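Local coordinates for imelysin-like protein (Psychrobacter arcticus, PDB 3PF0) that is of unknown function but belongs to the imelysin-like (peptidase M75) family and may be a metalloendopeptidase, at residues I64-H78 against S193-W207. Residues are numbered along the deposited sequence; the frame is centred on the assembly and turned at random. Where two conformers were deposited one is given.
Sequences IPAYADAAKQSDLLH and SSALGTRLKDIEKNW
Ile203 sets its CG2 methyl over the centre of the Tyr67 ring, 3.5 Å from the centroid, a CH-pi contact. With chi1 at -67°, CG2 lies anti to the backbone N of Ile203, which turns it to that face. The Trp207 five-membered ring lies near parallel to the Tyr67 ring (26°) but slid aside, with Tyr67 CE2 3.5 Å from Trp207 CD1. One water joins the two side chains: it donates to Tyr67 OH at 2.7 Å and accepts from Trp207 NE1 at 2.9 Å. A leucine in place of Tyr67 would probably leave this water without one of its anchors and Ile203 CG2 without its aromatic face. Further along, Ala71 CB packs against Leu200 CB at 3.9 Å. In the conformer given, Ser74 sits among Ser193, Leu196, Gly197 and Leu200, and its OG donates to Ser193 O at 3.0 Å. That oxygen also accepts from Gly197 N. At the margin, Lys201 NZ forms a salt bridge with Asp75 OD1; the hydrogen bond within it is weak. Ile129 of helix 125-129 touches Leu200 and Ile203. The segments form an antiparallel helix pair (159°) of the all-helical imelysin-like fold, with Ser74 as a single knob; their axes come within 8.5 Å.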
loop_
_atom_site.group_PDB
_atom_site.type_symbol
_atom_site.label_atom_id
_atom_site.label_comp_id
_atom_site.label_asym_id
_atom_site.label_seq_id
_atom_site.Cartn_x
_atom_site.Cartn_y
_atom_site.Cartn_z
ATOM N N ILE A 64 -9.776 3.870 7.921
ATOM C CA ILE A 64 -10.090 2.837 8.916
ATOM C C ILE A 64 -10.463 1.509 8.194
ATOM O O ILE A 64 -9.835 0.510 8.543
ATOM C CB ILE A 64 -11.148 3.306 9.965
ATOM C CG1 ILE A 64 -10.558 4.451 10.836
ATOM C CG2 ILE A 64 -11.627 2.140 10.848
ATOM C CD1 ILE A 64 -11.567 5.369 11.563
ATOM N N PRO A 65 -11.341 1.467 7.146
ATOM C CA PRO A 65 -11.622 0.181 6.473
ATOM C C PRO A 65 -10.399 -0.460 5.815
ATOM O O PRO A 65 -10.286 -1.686 5.862
ATOM C CB PRO A 65 -12.674 0.554 5.419
ATOM C CG PRO A 65 -13.344 1.743 5.985
ATOM C CD PRO A 65 -12.218 2.527 6.605
ATOM N N ALA A 66 -9.475 0.348 5.241
ATOM C CA ALA A 66 -8.263 -0.174 4.607
ATOM C C ALA A 66 -7.373 -0.856 5.634
ATOM O O ALA A 66 -6.885 -1.955 5.377
ATOM C CB ALA A 66 -7.502 0.930 3.905
ATOM N N TYR A 67 -7.197 -0.233 6.810
ATOM C CA TYR A 67 -6.391 -0.828 7.866
ATOM C C TYR A 67 -7.092 -2.058 8.451
ATOM O O TYR A 67 -6.424 -3.064 8.703
ATOM C CB TYR A 67 -6.058 0.202 8.966
ATOM C CG TYR A 67 -5.005 1.213 8.557
ATOM C CD1 TYR A 67 -3.759 0.802 8.085
ATOM C CD2 TYR A 67 -5.226 2.579 8.712
ATOM C CE1 TYR A 67 -2.788 1.729 7.703
ATOM C CE2 TYR A 67 -4.258 3.515 8.345
ATOM C CZ TYR A 67 -3.038 3.086 7.844
ATOM O OH TYR A 67 -2.065 4.004 7.523
ATOM N N ALA A 68 -8.426 -2.000 8.620
ATOM C CA ALA A 68 -9.219 -3.119 9.144
ATOM C C ALA A 68 -9.122 -4.331 8.209
ATOM O O ALA A 68 -8.944 -5.453 8.686
ATOM C CB ALA A 68 -10.678 -2.704 9.335
ATOM N N ASP A 69 -9.172 -4.088 6.881
ATOM C CA ASP A 69 -9.058 -5.128 5.874
ATOM C C ASP A 69 -7.667 -5.753 5.874
ATOM O O ASP A 69 -7.581 -6.975 5.857
ATOM C CB ASP A 69 -9.408 -4.617 4.471
ATOM C CG ASP A 69 -9.496 -5.747 3.461
ATOM O OD1 ASP A 69 -10.152 -6.773 3.770
ATOM O OD2 ASP A 69 -8.894 -5.618 2.371
ATOM N N ALA A 70 -6.591 -4.940 5.943
ATOM C CA ALA A 70 -5.232 -5.475 6.013
ATOM C C ALA A 70 -5.064 -6.374 7.273
ATOM O O ALA A 70 -4.446 -7.443 7.182
ATOM C CB ALA A 70 -4.207 -4.343 6.008
ATOM N N ALA A 71 -5.641 -5.957 8.418
ATOM C CA ALA A 71 -5.590 -6.721 9.677
ATOM C C ALA A 71 -6.355 -8.060 9.539
ATOM O O ALA A 71 -5.856 -9.099 9.971
ATOM C CB ALA A 71 -6.163 -5.897 10.827
ATOM N N LYS A 72 -7.534 -8.020 8.897
ATOM C CA LYS A 72 -8.408 -9.172 8.626
ATOM C C LYS A 72 -7.662 -10.217 7.748
ATOM O O LYS A 72 -7.650 -11.405 8.077
ATOM C CB LYS A 72 -9.686 -8.661 7.933
ATOM C CG LYS A 72 -10.702 -9.699 7.461
ATOM C CD LYS A 72 -11.815 -8.977 6.698
ATOM C CE LYS A 72 -12.773 -9.887 5.970
ATOM N NZ LYS A 72 -13.962 -9.143 5.467
ATOM N N GLN A 73 -7.004 -9.750 6.678
ATOM C CA GLN A 73 -6.253 -10.591 5.747
ATOM C C GLN A 73 -5.021 -11.222 6.405
ATOM O O GLN A 73 -4.677 -12.356 6.057
ATOM C CB GLN A 73 -5.859 -9.807 4.485
ATOM C CG GLN A 73 -7.037 -9.310 3.633
ATOM C CD GLN A 73 -8.222 -10.245 3.516
ATOM O OE1 GLN A 73 -8.105 -11.476 3.411
ATOM N NE2 GLN A 73 -9.402 -9.666 3.498
ATOM N N SER A 74 -4.369 -10.493 7.346
ATOM C CA SER A 74 -3.212 -10.984 8.095
ATOM C C SER A 74 -3.674 -12.077 9.058
ATOM O O SER A 74 -2.990 -13.084 9.219
ATOM C CB SER A 74 -2.529 -9.841 8.843
ATOM O OG SER A 74 -1.247 -10.234 9.306
ATOM N N ASP A 75 -4.863 -11.882 9.681
ATOM C CA ASP A 75 -5.484 -12.867 10.583
ATOM C C ASP A 75 -5.835 -14.140 9.806
ATOM O O ASP A 75 -5.592 -15.237 10.305
ATOM C CB ASP A 75 -6.769 -12.312 11.234
ATOM C CG ASP A 75 -6.564 -11.318 12.366
ATOM O OD1 ASP A 75 -5.392 -11.063 12.731
ATOM O OD2 ASP A 75 -7.573 -10.764 12.854
ATOM N N LEU A 76 -6.409 -13.998 8.591
ATOM C CA LEU A 76 -6.746 -15.177 7.787
ATOM C C LEU A 76 -5.466 -15.919 7.360
ATOM O O LEU A 76 -5.463 -17.153 7.384
ATOM C CB LEU A 76 -7.643 -14.861 6.570
ATOM C CG LEU A 76 -8.019 -16.074 5.640
ATOM C CD1 LEU A 76 -8.644 -17.253 6.418
ATOM C CD2 LEU A 76 -8.907 -15.644 4.505
ATOM N N LEU A 77 -4.372 -15.184 7.040
ATOM C CA LEU A 77 -3.103 -15.812 6.680
ATOM C C LEU A 77 -2.566 -16.592 7.874
ATOM O O LEU A 77 -2.185 -17.751 7.711
ATOM C CB LEU A 77 -2.055 -14.784 6.175
ATOM C CG LEU A 77 -0.680 -15.361 5.721
ATOM C CD1 LEU A 77 -0.829 -16.369 4.555
ATOM C CD2 LEU A 77 0.294 -14.255 5.361
ATOM N N HIS A 78 -2.569 -15.963 9.083
ATOM C CA HIS A 78 -2.110 -16.607 10.309
ATOM C C HIS A 78 -2.922 -17.881 10.598
ATOM O O HIS A 78 -2.340 -18.931 10.863
ATOM C CB HIS A 78 -2.166 -15.654 11.533
ATOM C CG HIS A 78 -1.803 -16.366 12.801
ATOM N ND1 HIS A 78 -0.471 -16.551 13.168
ATOM C CD2 HIS A 78 -2.590 -17.064 13.654
ATOM C CE1 HIS A 78 -0.502 -17.302 14.261
ATOM N NE2 HIS A 78 -1.754 -17.633 14.594
ATOM N N SER A 193 3.127 -13.560 10.432
ATOM C CA SER A 193 1.744 -13.148 10.155
ATOM C C SER A 193 1.033 -12.698 11.465
ATOM O O SER A 193 0.300 -11.699 11.455
ATOM C CB SER A 193 0.973 -14.249 9.427
ATOM O OG SER A 193 1.039 -15.490 10.107
ATOM N N SER A 194 1.341 -13.353 12.601
ATOM C CA SER A 194 0.815 -12.969 13.920
ATOM C C SER A 194 1.355 -11.597 14.350
ATOM O O SER A 194 0.576 -10.757 14.812
ATOM C CB SER A 194 1.172 -14.014 14.972
ATOM O OG SER A 194 0.825 -13.595 16.285
ATOM N N ALA A 195 2.686 -11.366 14.202
ATOM C CA ALA A 195 3.297 -10.082 14.555
ATOM C C ALA A 195 2.732 -8.979 13.668
ATOM O O ALA A 195 2.457 -7.887 14.156
ATOM C CB ALA A 195 4.813 -10.153 14.427
ATOM N N LEU A 196 2.491 -9.298 12.380
ATOM C CA LEU A 196 1.910 -8.376 11.406
ATOM C C LEU A 196 0.476 -8.009 11.812
ATOM O O LEU A 196 0.153 -6.824 11.864
ATOM C CB LEU A 196 1.951 -9.002 10.010
ATOM C CG LEU A 196 1.594 -8.129 8.824
ATOM C CD1 LEU A 196 2.361 -6.835 8.848
ATOM C CD2 LEU A 196 1.911 -8.858 7.543
ATOM N N GLY A 197 -0.326 -9.012 12.167
ATOM C CA GLY A 197 -1.697 -8.832 12.647
ATOM C C GLY A 197 -1.805 -7.879 13.822
ATOM O O GLY A 197 -2.626 -6.957 13.801
ATOM N N THR A 198 -0.916 -8.047 14.817
ATOM C CA THR A 198 -0.852 -7.203 16.019
ATOM C C THR A 198 -0.564 -5.737 15.645
ATOM O O THR A 198 -1.215 -4.845 16.175
ATOM C CB THR A 198 0.210 -7.745 16.991
ATOM O OG1 THR A 198 -0.144 -9.076 17.366
ATOM C CG2 THR A 198 0.371 -6.873 18.250
ATOM N N ARG A 199 0.397 -5.497 14.734
ATOM C CA ARG A 199 0.775 -4.144 14.317
ATOM C C ARG A 199 -0.360 -3.451 13.560
ATOM O O ARG A 199 -0.622 -2.278 13.808
ATOM C CB ARG A 199 2.052 -4.169 13.460
ATOM C CG ARG A 199 3.303 -4.464 14.272
ATOM C CD ARG A 199 4.539 -4.570 13.391
ATOM N NE ARG A 199 5.717 -4.942 14.180
ATOM C CZ ARG A 199 6.486 -4.080 14.838
ATOM N NH1 ARG A 199 6.226 -2.777 14.794
ATOM N NH2 ARG A 199 7.530 -4.508 15.530
ATOM N N LEU A 200 -1.032 -4.181 12.656
ATOM C CA LEU A 200 -2.137 -3.661 11.848
ATOM C C LEU A 200 -3.369 -3.329 12.690
ATOM O O LEU A 200 -4.027 -2.316 12.424
ATOM C CB LEU A 200 -2.510 -4.655 10.728
ATOM C CG LEU A 200 -1.436 -4.878 9.652
ATOM C CD1 LEU A 200 -1.769 -6.074 8.779
ATOM C CD2 LEU A 200 -1.251 -3.659 8.810
ATOM N N LYS A 201 -3.683 -4.165 13.700
ATOM C CA LYS A 201 -4.829 -3.918 14.579
ATOM C C LYS A 201 -4.558 -2.719 15.466
ATOM O O LYS A 201 -5.474 -1.944 15.736
ATOM C CB LYS A 201 -5.167 -5.151 15.421
ATOM C CG LYS A 201 -6.235 -6.016 14.764
ATOM C CD LYS A 201 -6.314 -7.406 15.379
ATOM C CE LYS A 201 -5.580 -8.431 14.550
ATOM N NZ LYS A 201 -4.897 -9.449 15.395
ATOM N N ASP A 202 -3.295 -2.530 15.870
ATOM C CA ASP A 202 -2.903 -1.394 16.696
ATOM C C ASP A 202 -3.064 -0.085 15.922
ATOM O O ASP A 202 -3.494 0.899 16.512
ATOM C CB ASP A 202 -1.466 -1.562 17.209
ATOM C CG ASP A 202 -1.304 -2.560 18.352
ATOM O OD1 ASP A 202 -2.240 -3.383 18.575
ATOM O OD2 ASP A 202 -0.239 -2.534 19.016
ATOM N N ILE A 203 -2.759 -0.089 14.598
ATOM C CA ILE A 203 -2.899 1.077 13.716
ATOM C C ILE A 203 -4.390 1.375 13.516
ATOM O O ILE A 203 -4.786 2.538 13.642
ATOM C CB ILE A 203 -2.138 0.890 12.375
ATOM C CG1 ILE A 203 -0.614 0.860 12.634
ATOM C CG2 ILE A 203 -2.489 1.998 11.352
ATOM C CD1 ILE A 203 0.138 0.133 11.631
ATOM N N GLU A 204 -5.207 0.328 13.241
ATOM C CA GLU A 204 -6.663 0.430 13.098
ATOM C C GLU A 204 -7.303 1.042 14.373
ATOM O O GLU A 204 -8.122 1.956 14.257
ATOM C CB GLU A 204 -7.275 -0.953 12.809
ATOM C CG GLU A 204 -8.782 -0.921 12.604
ATOM C CD GLU A 204 -9.534 -2.225 12.786
ATOM O OE1 GLU A 204 -8.890 -3.298 12.858
ATOM O OE2 GLU A 204 -10.784 -2.169 12.837
ATOM N N LYS A 205 -6.906 0.553 15.572
ATOM C CA LYS A 205 -7.426 1.033 16.867
ATOM C C LYS A 205 -7.048 2.496 17.124
ATOM O O LYS A 205 -7.855 3.245 17.670
ATOM C CB LYS A 205 -6.930 0.164 18.034
ATOM C CG LYS A 205 -7.701 -1.141 18.210
ATOM C CD LYS A 205 -7.442 -1.760 19.582
ATOM N N ASN A 206 -5.829 2.893 16.703
ATOM C CA ASN A 206 -5.276 4.242 16.839
ATOM C C ASN A 206 -6.063 5.253 15.988
ATOM O O ASN A 206 -6.387 6.333 16.480
ATOM C CB ASN A 206 -3.792 4.233 16.433
ATOM C CG ASN A 206 -2.953 5.355 17.001
ATOM O OD1 ASN A 206 -3.377 6.503 17.099
ATOM N ND2 ASN A 206 -1.685 5.069 17.262
ATOM N N TRP A 207 -6.353 4.905 14.720
ATOM C CA TRP A 207 -7.140 5.733 13.808
ATOM C C TRP A 207 -8.582 5.884 14.319
ATOM O O TRP A 207 -9.118 6.987 14.245
ATOM C CB TRP A 207 -7.125 5.146 12.389
ATOM C CG TRP A 207 -6.087 5.791 11.520
ATOM C CD1 TRP A 207 -4.834 5.321 11.254
ATOM C CD2 TRP A 207 -6.155 7.103 10.940
ATOM N NE1 TRP A 207 -4.130 6.241 10.513
ATOM C CE2 TRP A 207 -4.924 7.337 10.290
ATOM C CE3 TRP A 207 -7.150 8.098 10.888
ATOM C CZ2 TRP A 207 -4.673 8.508 9.561
ATOM C CZ3 TRP A 207 -6.891 9.267 10.188
ATOM C CH2 TRP A 207 -5.668 9.461 9.527
HETATM O O HOH W 1 -1.501 5.748 9.510
#